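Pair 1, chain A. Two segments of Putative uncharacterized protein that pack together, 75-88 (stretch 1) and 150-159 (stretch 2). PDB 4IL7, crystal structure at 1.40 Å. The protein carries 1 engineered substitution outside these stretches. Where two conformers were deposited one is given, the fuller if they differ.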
# COMPACT_ATOMS: atom_id res chain seq x y z
N GLU A 75 9.86 11.41 9.13
CA GLU A 75 10.17 10.06 9.69
C GLU A 75 9.28 9.04 8.92
O GLU A 75 8.08 9.25 8.75
CB GLU A 75 9.91 10.00 11.20
N ASN A 76 9.90 7.97 8.45
CA ASN A 76 9.26 6.93 7.64
C ASN A 76 9.16 5.62 8.37
O ASN A 76 10.17 5.01 8.65
CB ASN A 76 10.04 6.72 6.36
CG ASN A 76 9.96 7.90 5.40
OD1 ASN A 76 8.90 8.53 5.23
ND2 ASN A 76 11.06 8.15 4.67
N TYR A 77 7.94 5.16 8.70
CA TYR A 77 7.68 3.97 9.52
C TYR A 77 7.42 2.83 8.53
O TYR A 77 6.50 2.90 7.71
CB TYR A 77 6.43 4.15 10.39
CG TYR A 77 6.10 2.99 11.37
CD1 TYR A 77 6.40 3.09 12.73
CD2 TYR A 77 5.44 1.79 10.94
CE1 TYR A 77 6.10 2.07 13.63
CE2 TYR A 77 5.14 0.75 11.85
CZ TYR A 77 5.48 0.91 13.19
OH TYR A 77 5.20 -0.10 14.12
N LEU A 78 8.26 1.80 8.61
CA LEU A 78 8.15 0.63 7.74
C LEU A 78 6.94 -0.18 8.15
O LEU A 78 6.77 -0.58 9.32
CB LEU A 78 9.41 -0.21 7.84
CG LEU A 78 9.43 -1.53 7.02
CD1 LEU A 78 9.31 -1.22 5.55
CD2 LEU A 78 10.67 -2.28 7.31
N ILE A 79 6.12 -0.57 7.15
CA ILE A 79 4.96 -1.42 7.38
C ILE A 79 5.16 -2.82 6.78
O ILE A 79 4.84 -3.83 7.41
CB ILE A 79 3.67 -0.75 6.86
CG1 ILE A 79 3.38 0.53 7.67
CG2 ILE A 79 2.48 -1.70 6.86
CD1 ILE A 79 2.32 1.43 7.05
N TYR A 80 5.64 -2.89 5.53
CA TYR A 80 5.81 -4.19 4.86
C TYR A 80 6.86 -4.09 3.76
O TYR A 80 6.94 -3.09 3.05
CB TYR A 80 4.50 -4.67 4.23
CG TYR A 80 4.62 -6.00 3.50
CD1 TYR A 80 4.85 -7.14 4.18
CD2 TYR A 80 4.60 -6.05 2.13
CE1 TYR A 80 4.95 -8.34 3.51
CE2 TYR A 80 4.72 -7.27 1.44
CZ TYR A 80 4.88 -8.42 2.15
OH TYR A 80 5.02 -9.68 1.53
N SER A 81 7.69 -5.09 3.63
CA SER A 81 8.55 -5.24 2.46
C SER A 81 8.46 -6.65 1.99
O SER A 81 8.70 -7.59 2.77
CB SER A 81 10.00 -4.93 2.90
OG SER A 81 10.94 -5.14 1.86
N GLY A 82 8.21 -6.90 0.72
CA GLY A 82 8.10 -8.23 0.21
C GLY A 82 7.99 -8.27 -1.30
O GLY A 82 8.32 -7.29 -1.98
N PHE A 83 7.42 -9.34 -1.82
CA PHE A 83 7.52 -9.67 -3.20
C PHE A 83 6.26 -10.45 -3.62
O PHE A 83 5.68 -11.15 -2.80
CB PHE A 83 8.78 -10.53 -3.42
CG PHE A 83 10.03 -9.88 -2.95
CD1 PHE A 83 10.58 -10.20 -1.68
CD2 PHE A 83 10.59 -8.91 -3.76
CE1 PHE A 83 11.70 -9.51 -1.25
CE2 PHE A 83 11.74 -8.22 -3.29
CZ PHE A 83 12.28 -8.52 -2.05
N GLY A 84 5.84 -10.25 -4.87
CA GLY A 84 4.80 -11.06 -5.48
C GLY A 84 3.70 -10.19 -6.03
O GLY A 84 3.92 -9.15 -6.62
N THR A 85 2.45 -10.64 -5.81
CA THR A 85 1.28 -9.95 -6.30
C THR A 85 0.19 -9.77 -5.24
O THR A 85 -0.89 -9.27 -5.60
CB THR A 85 0.66 -10.64 -7.52
OG1 THR A 85 0.29 -11.97 -7.11
CG2 THR A 85 1.61 -10.70 -8.67
N SER A 86 0.41 -10.16 -4.01
CA SER A 86 -0.51 -9.84 -2.96
C SER A 86 0.17 -9.88 -1.57
O SER A 86 1.32 -10.24 -1.46
CB SER A 86 -1.71 -10.78 -3.04
OG SER A 86 -1.32 -12.08 -2.70
N LEU A 87 -0.56 -9.52 -0.55
CA LEU A 87 -0.01 -9.40 0.81
C LEU A 87 -0.31 -10.60 1.66
O LEU A 87 -1.41 -11.09 1.57
CB LEU A 87 -0.49 -8.10 1.47
CG LEU A 87 -0.19 -6.79 0.76
CD1 LEU A 87 -0.88 -5.64 1.43
CD2 LEU A 87 1.30 -6.53 0.66
N PRO A 88 0.63 -11.02 2.49
CA PRO A 88 0.39 -12.25 3.28
C PRO A 88 -0.50 -12.03 4.47
O PRO A 88 -0.95 -13.03 5.06
CB PRO A 88 1.79 -12.61 3.70
CG PRO A 88 2.57 -11.37 3.70
CD PRO A 88 2.02 -10.53 2.57
N SER A 150 4.20 -9.82 -10.94
CA SER A 150 5.03 -9.89 -9.77
C SER A 150 5.97 -8.71 -9.68
O SER A 150 6.66 -8.32 -10.63
CB SER A 150 5.82 -11.16 -9.81
OG SER A 150 6.55 -11.42 -8.62
N SER A 151 6.02 -8.21 -8.50
CA SER A 151 6.74 -6.99 -8.18
C SER A 151 7.40 -7.02 -6.84
O SER A 151 7.00 -7.78 -5.96
CB SER A 151 5.78 -5.81 -8.21
OG SER A 151 5.06 -5.72 -9.45
N ALA A 152 8.31 -6.11 -6.61
CA ALA A 152 8.78 -5.80 -5.27
C ALA A 152 7.78 -4.83 -4.65
O ALA A 152 7.40 -3.85 -5.32
CB ALA A 152 10.18 -5.21 -5.32
N ILE A 153 7.43 -5.03 -3.40
CA ILE A 153 6.42 -4.27 -2.72
C ILE A 153 7.00 -3.68 -1.47
O ILE A 153 7.42 -4.42 -0.56
CB ILE A 153 5.24 -5.19 -2.38
CG1 ILE A 153 4.62 -5.87 -3.59
CG2 ILE A 153 4.17 -4.44 -1.57
CD1 ILE A 153 3.79 -7.11 -3.27
N LEU A 154 6.99 -2.35 -1.34
CA LEU A 154 7.46 -1.64 -0.15
C LEU A 154 6.33 -0.74 0.34
O LEU A 154 5.79 0.02 -0.47
CB LEU A 154 8.68 -0.83 -0.49
CG LEU A 154 9.21 0.09 0.63
CD1 LEU A 154 9.76 -0.74 1.76
CD2 LEU A 154 10.21 1.07 0.06
N ILE A 155 5.94 -0.90 1.60
CA ILE A 155 4.87 -0.09 2.15
C ILE A 155 5.41 0.55 3.43
O ILE A 155 5.93 -0.13 4.31
CB ILE A 155 3.63 -0.94 2.52
CG1 ILE A 155 3.15 -1.70 1.29
CG2 ILE A 155 2.55 -0.03 3.07
CD1 ILE A 155 1.96 -2.61 1.52
N TYR A 156 5.32 1.87 3.52
CA TYR A 156 5.74 2.57 4.71
C TYR A 156 4.87 3.82 4.84
O TYR A 156 4.11 4.15 3.96
CB TYR A 156 7.24 3.01 4.61
CG TYR A 156 7.65 3.92 3.49
CD1 TYR A 156 7.98 3.45 2.26
CD2 TYR A 156 7.74 5.30 3.70
CE1 TYR A 156 8.37 4.29 1.24
CE2 TYR A 156 8.17 6.14 2.69
CZ TYR A 156 8.51 5.67 1.47
OH TYR A 156 8.93 6.51 0.46
N GLU A 157 4.94 4.48 5.99
CA GLU A 157 4.17 5.71 6.25
C GLU A 157 5.09 6.85 6.62
O GLU A 157 5.94 6.73 7.51
CB GLU A 157 3.18 5.51 7.38
CG GLU A 157 2.27 6.69 7.57
CD GLU A 157 1.30 6.63 8.71
OE1 GLU A 157 1.45 5.82 9.64
OE2 GLU A 157 0.32 7.41 8.56
N GLU A 158 4.89 7.99 5.94
CA GLU A 158 5.54 9.25 6.25
C GLU A 158 4.71 9.88 7.36
O GLU A 158 3.53 10.14 7.17
CB GLU A 158 5.53 10.19 5.04
CG GLU A 158 6.21 9.72 3.76
CD GLU A 158 6.45 10.82 2.72
OE1 GLU A 158 6.63 10.48 1.52
OE2 GLU A 158 6.46 12.02 3.09
N VAL A 159 5.32 10.12 8.52
CA VAL A 159 4.59 10.67 9.66
C VAL A 159 5.26 11.96 10.16
O VAL A 159 6.35 12.34 9.67
CB VAL A 159 4.53 9.64 10.78

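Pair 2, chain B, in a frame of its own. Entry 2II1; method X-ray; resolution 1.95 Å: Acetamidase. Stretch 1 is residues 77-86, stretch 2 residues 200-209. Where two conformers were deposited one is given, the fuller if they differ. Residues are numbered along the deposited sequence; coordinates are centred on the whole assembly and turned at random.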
# COMPACT_ATOMS: atom_id res chain seq x y z
N ILE B 77 -17.35 7.64 -14.48
CA ILE B 77 -17.14 6.61 -15.49
C ILE B 77 -17.23 5.22 -14.88
O ILE B 77 -16.39 4.82 -14.06
CB ILE B 77 -15.78 6.75 -16.19
CG1 ILE B 77 -15.63 8.17 -16.75
CG2 ILE B 77 -15.67 5.64 -17.27
CD1 ILE B 77 -14.19 8.71 -16.79
N GLU B 78 -18.25 4.49 -15.30
CA GLU B 78 -18.55 3.18 -14.79
C GLU B 78 -17.95 2.11 -15.70
O GLU B 78 -18.35 1.98 -16.85
CB GLU B 78 -20.06 3.05 -14.71
CG GLU B 78 -20.67 4.16 -13.78
CD GLU B 78 -21.98 4.77 -14.29
OE1 GLU B 78 -23.06 4.23 -13.95
OE2 GLU B 78 -21.92 5.80 -15.00
N ILE B 79 -16.97 1.38 -15.20
CA ILE B 79 -16.31 0.31 -15.99
C ILE B 79 -17.26 -0.90 -15.94
O ILE B 79 -17.41 -1.54 -14.89
CB ILE B 79 -14.87 -0.07 -15.48
CG1 ILE B 79 -13.99 1.17 -15.31
CG2 ILE B 79 -14.16 -1.03 -16.44
CD1 ILE B 79 -13.74 1.98 -16.61
N LEU B 80 -17.94 -1.15 -17.05
CA LEU B 80 -18.91 -2.24 -17.11
C LEU B 80 -18.19 -3.56 -17.43
O LEU B 80 -18.53 -4.60 -16.88
CB LEU B 80 -20.02 -1.91 -18.14
CG LEU B 80 -20.79 -0.59 -17.91
CD1 LEU B 80 -21.84 -0.35 -19.01
CD2 LEU B 80 -21.47 -0.63 -16.54
N ASP B 81 -17.17 -3.50 -18.30
CA ASP B 81 -16.50 -4.74 -18.76
C ASP B 81 -15.14 -4.46 -19.37
O ASP B 81 -14.96 -3.44 -19.98
CB ASP B 81 -17.36 -5.46 -19.80
CG ASP B 81 -16.79 -6.80 -20.23
OD1 ASP B 81 -16.95 -7.80 -19.49
OD2 ASP B 81 -16.19 -6.88 -21.33
N ILE B 82 -14.19 -5.38 -19.20
CA ILE B 82 -12.90 -5.30 -19.89
C ILE B 82 -12.65 -6.68 -20.49
O ILE B 82 -12.69 -7.69 -19.77
CB ILE B 82 -11.72 -4.94 -18.97
CG1 ILE B 82 -11.99 -3.67 -18.18
CG2 ILE B 82 -10.42 -4.79 -19.78
CD1 ILE B 82 -10.79 -3.15 -17.38
N LYS B 83 -12.45 -6.73 -21.80
CA LYS B 83 -12.15 -7.98 -22.51
C LYS B 83 -10.71 -7.88 -22.98
O LYS B 83 -10.38 -6.91 -23.61
CB LYS B 83 -13.04 -8.16 -23.73
CG LYS B 83 -14.05 -9.29 -23.59
N VAL B 84 -9.89 -8.88 -22.72
CA VAL B 84 -8.50 -8.82 -23.17
C VAL B 84 -8.26 -9.84 -24.26
O VAL B 84 -9.08 -10.73 -24.48
CB VAL B 84 -7.47 -8.96 -22.00
CG1 VAL B 84 -7.64 -7.80 -21.00
CG2 VAL B 84 -7.56 -10.34 -21.31
N GLY B 85 -7.14 -9.66 -24.96
CA GLY B 85 -6.66 -10.62 -25.95
C GLY B 85 -6.21 -11.96 -25.38
O GLY B 85 -6.30 -12.20 -24.18
N LYS B 86 -5.72 -12.84 -26.24
CA LYS B 86 -5.31 -14.19 -25.78
C LYS B 86 -3.83 -14.32 -25.35
O LYS B 86 -3.40 -15.38 -24.96
CB LYS B 86 -5.69 -15.27 -26.82
CG LYS B 86 -5.32 -14.99 -28.29
CD LYS B 86 -6.23 -15.79 -29.25
CE LYS B 86 -6.34 -15.14 -30.63
NZ LYS B 86 -7.61 -15.51 -31.31
N ALA B 200 -3.70 -6.12 -25.14
CA ALA B 200 -4.75 -5.39 -25.83
C ALA B 200 -6.12 -5.95 -25.47
O ALA B 200 -6.27 -7.06 -24.96
CB ALA B 200 -4.57 -5.48 -27.33
N GLY B 201 -7.12 -5.15 -25.78
CA GLY B 201 -8.48 -5.52 -25.48
C GLY B 201 -9.49 -4.44 -25.76
O GLY B 201 -9.26 -3.51 -26.54
N THR B 202 -10.65 -4.59 -25.11
CA THR B 202 -11.79 -3.72 -25.33
C THR B 202 -12.43 -3.34 -23.99
O THR B 202 -12.69 -4.19 -23.13
CB THR B 202 -12.85 -4.45 -26.19
OG1 THR B 202 -12.25 -4.86 -27.42
CG2 THR B 202 -14.03 -3.54 -26.46
N VAL B 203 -12.68 -2.05 -23.80
CA VAL B 203 -13.29 -1.59 -22.57
C VAL B 203 -14.68 -1.12 -22.92
O VAL B 203 -14.86 -0.45 -23.95
CB VAL B 203 -12.47 -0.46 -21.89
CG1 VAL B 203 -13.26 0.17 -20.76
CG2 VAL B 203 -11.19 -1.00 -21.36
N THR B 204 -15.65 -1.52 -22.10
CA THR B 204 -17.01 -1.02 -22.18
C THR B 204 -17.26 -0.21 -20.92
O THR B 204 -17.04 -0.69 -19.81
CB THR B 204 -18.03 -2.17 -22.33
OG1 THR B 204 -17.74 -2.90 -23.52
CG2 THR B 204 -19.48 -1.66 -22.40
N LEU B 205 -17.68 1.04 -21.10
CA LEU B 205 -17.94 1.94 -20.00
C LEU B 205 -19.19 2.77 -20.24
O LEU B 205 -19.62 2.93 -21.39
CB LEU B 205 -16.70 2.83 -19.77
CG LEU B 205 -16.15 3.68 -20.91
CD1 LEU B 205 -16.89 4.99 -21.06
CD2 LEU B 205 -14.71 4.01 -20.69
N LYS B 206 -19.79 3.27 -19.17
CA LYS B 206 -20.81 4.32 -19.24
C LYS B 206 -20.22 5.64 -18.72
O LYS B 206 -19.58 5.69 -17.62
CB LYS B 206 -22.03 3.90 -18.41
CG LYS B 206 -23.21 4.86 -18.48
CD LYS B 206 -24.46 4.27 -17.81
CE LYS B 206 -25.49 5.37 -17.46
NZ LYS B 206 -26.89 4.84 -17.33
N VAL B 207 -20.40 6.71 -19.49
CA VAL B 207 -19.83 8.00 -19.13
C VAL B 207 -20.93 8.99 -18.71
O VAL B 207 -21.84 9.30 -19.50
CB VAL B 207 -18.92 8.56 -20.26
CG1 VAL B 207 -19.65 8.60 -21.60
CG2 VAL B 207 -18.39 9.94 -19.87
N ASN B 208 -20.85 9.47 -17.45
CA ASN B 208 -21.79 10.48 -16.95
C ASN B 208 -21.09 11.78 -16.66
O ASN B 208 -19.93 11.80 -16.26
CB ASN B 208 -22.52 10.01 -15.69
CG ASN B 208 -23.28 8.73 -15.90
OD1 ASN B 208 -23.95 8.55 -16.91
ND2 ASN B 208 -23.17 7.82 -14.94
N VAL B 209 -21.80 12.88 -16.91
CA VAL B 209 -21.28 14.21 -16.62
C VAL B 209 -21.89 14.61 -15.29
O VAL B 209 -23.10 14.45 -15.08
CB VAL B 209 -21.65 15.23 -17.70
CG1 VAL B 209 -21.28 16.65 -17.24
CG2 VAL B 209 -20.95 14.89 -18.98
O HOH W 1 -15.54 -4.78 -23.12

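Pair 1 and pair 2 share one backbone arrangement: two antiparallel strands, distant in sequence, joined edge to edge and interrupted by a beta bulge. The strand directions differ by 162° in pair 1 and 174° in pair 2, the axes approach to 4.5 Å in both, and 14 central residues superpose with an RMSD of 0.7 Å.

The bulge falls at the same place. A:Ile79 matches B:Leu80, and each is the extra residue that shifts the register by one, with phi/psi of -111/-46° and -84/-37°. A single carbonyl serves two successive amides: in pair 1 A:Ile155 O accepts from A:Ile79 N (2.9 Å) and A:Tyr80 N (3.0 Å), and in pair 2 B:Thr204 O accepts from B:Leu80 N (2.9 Å) and B:Asp81 N (3.2 Å). At the bulge the CA-to-CB bond points toward the partner strand, and the aliphatic side chain at each position lies against it; A:Ile79 CB lies 4.0 Å from A:Ile155 CG2, and B:Leu80 CB lies 4.3 Å from B:Thr204 CG2.

Beyond the bulge, the face bearing A:Tyr80, A:Ile153 and A:Ile155 is apolar at the contact. A:Tyr80 CD2 meets A:Ile153 CG2 at 4.1 Å, the methyl lying at the ring edge, and A:Leu87 reaches in so that its CD2 is 4.1 Å from A:Ile155 CD1. The matched residues B:Asp81, B:Thr202 and B:Thr204 are polar, and a water fills in among them, 2.8 Å from B:Asp81 OD2, 2.9 Å from B:Thr202 O and 2.9 Å from B:Thr204 OG1.

The other face reverses this character in part. A:Asn76, A:Ser81 and A:Glu158 correspond to B:Ile77, B:Ile82 and B:Val207, all three buried in pair 2. At the position shared by A:Tyr156 and B:Leu205, chi1 is p in both; A:Asn76 OD1 sits 3.6 Å from A:Tyr156 CE2, at the ring edge, whereas B:Ile77 CG2 packs 3.9 Å from B:Leu205 CB. Around the matched A:Leu154 and B:Val203, A:Ser81 CB lies 4.3 Å from A:Leu154 CD1, and B:Ile82 CG2 lies 4.2 Å from B:Val203 CG2. In pair 1, A:Leu78 CD1 also touches A:Leu154 CD1 (3.8 Å).

Glycines occupy different positions. A:Gly82 matches B:Lys83; a CB on the glycine would come within 2.1 Å of A:Tyr80 OH, so its bareness leaves room for the tyrosine side chain. Conversely, B:Gly201 matches A:Ala152. The strands are close there, B:Val84 CA to B:Gly201 CA being 4.0 Å, and a CB would clash with B:Lys83 O at 2.1 Å. In pair 1, the alanine fits, with A:Phe83 CE2 4.0 Å from A:Ala152 CB.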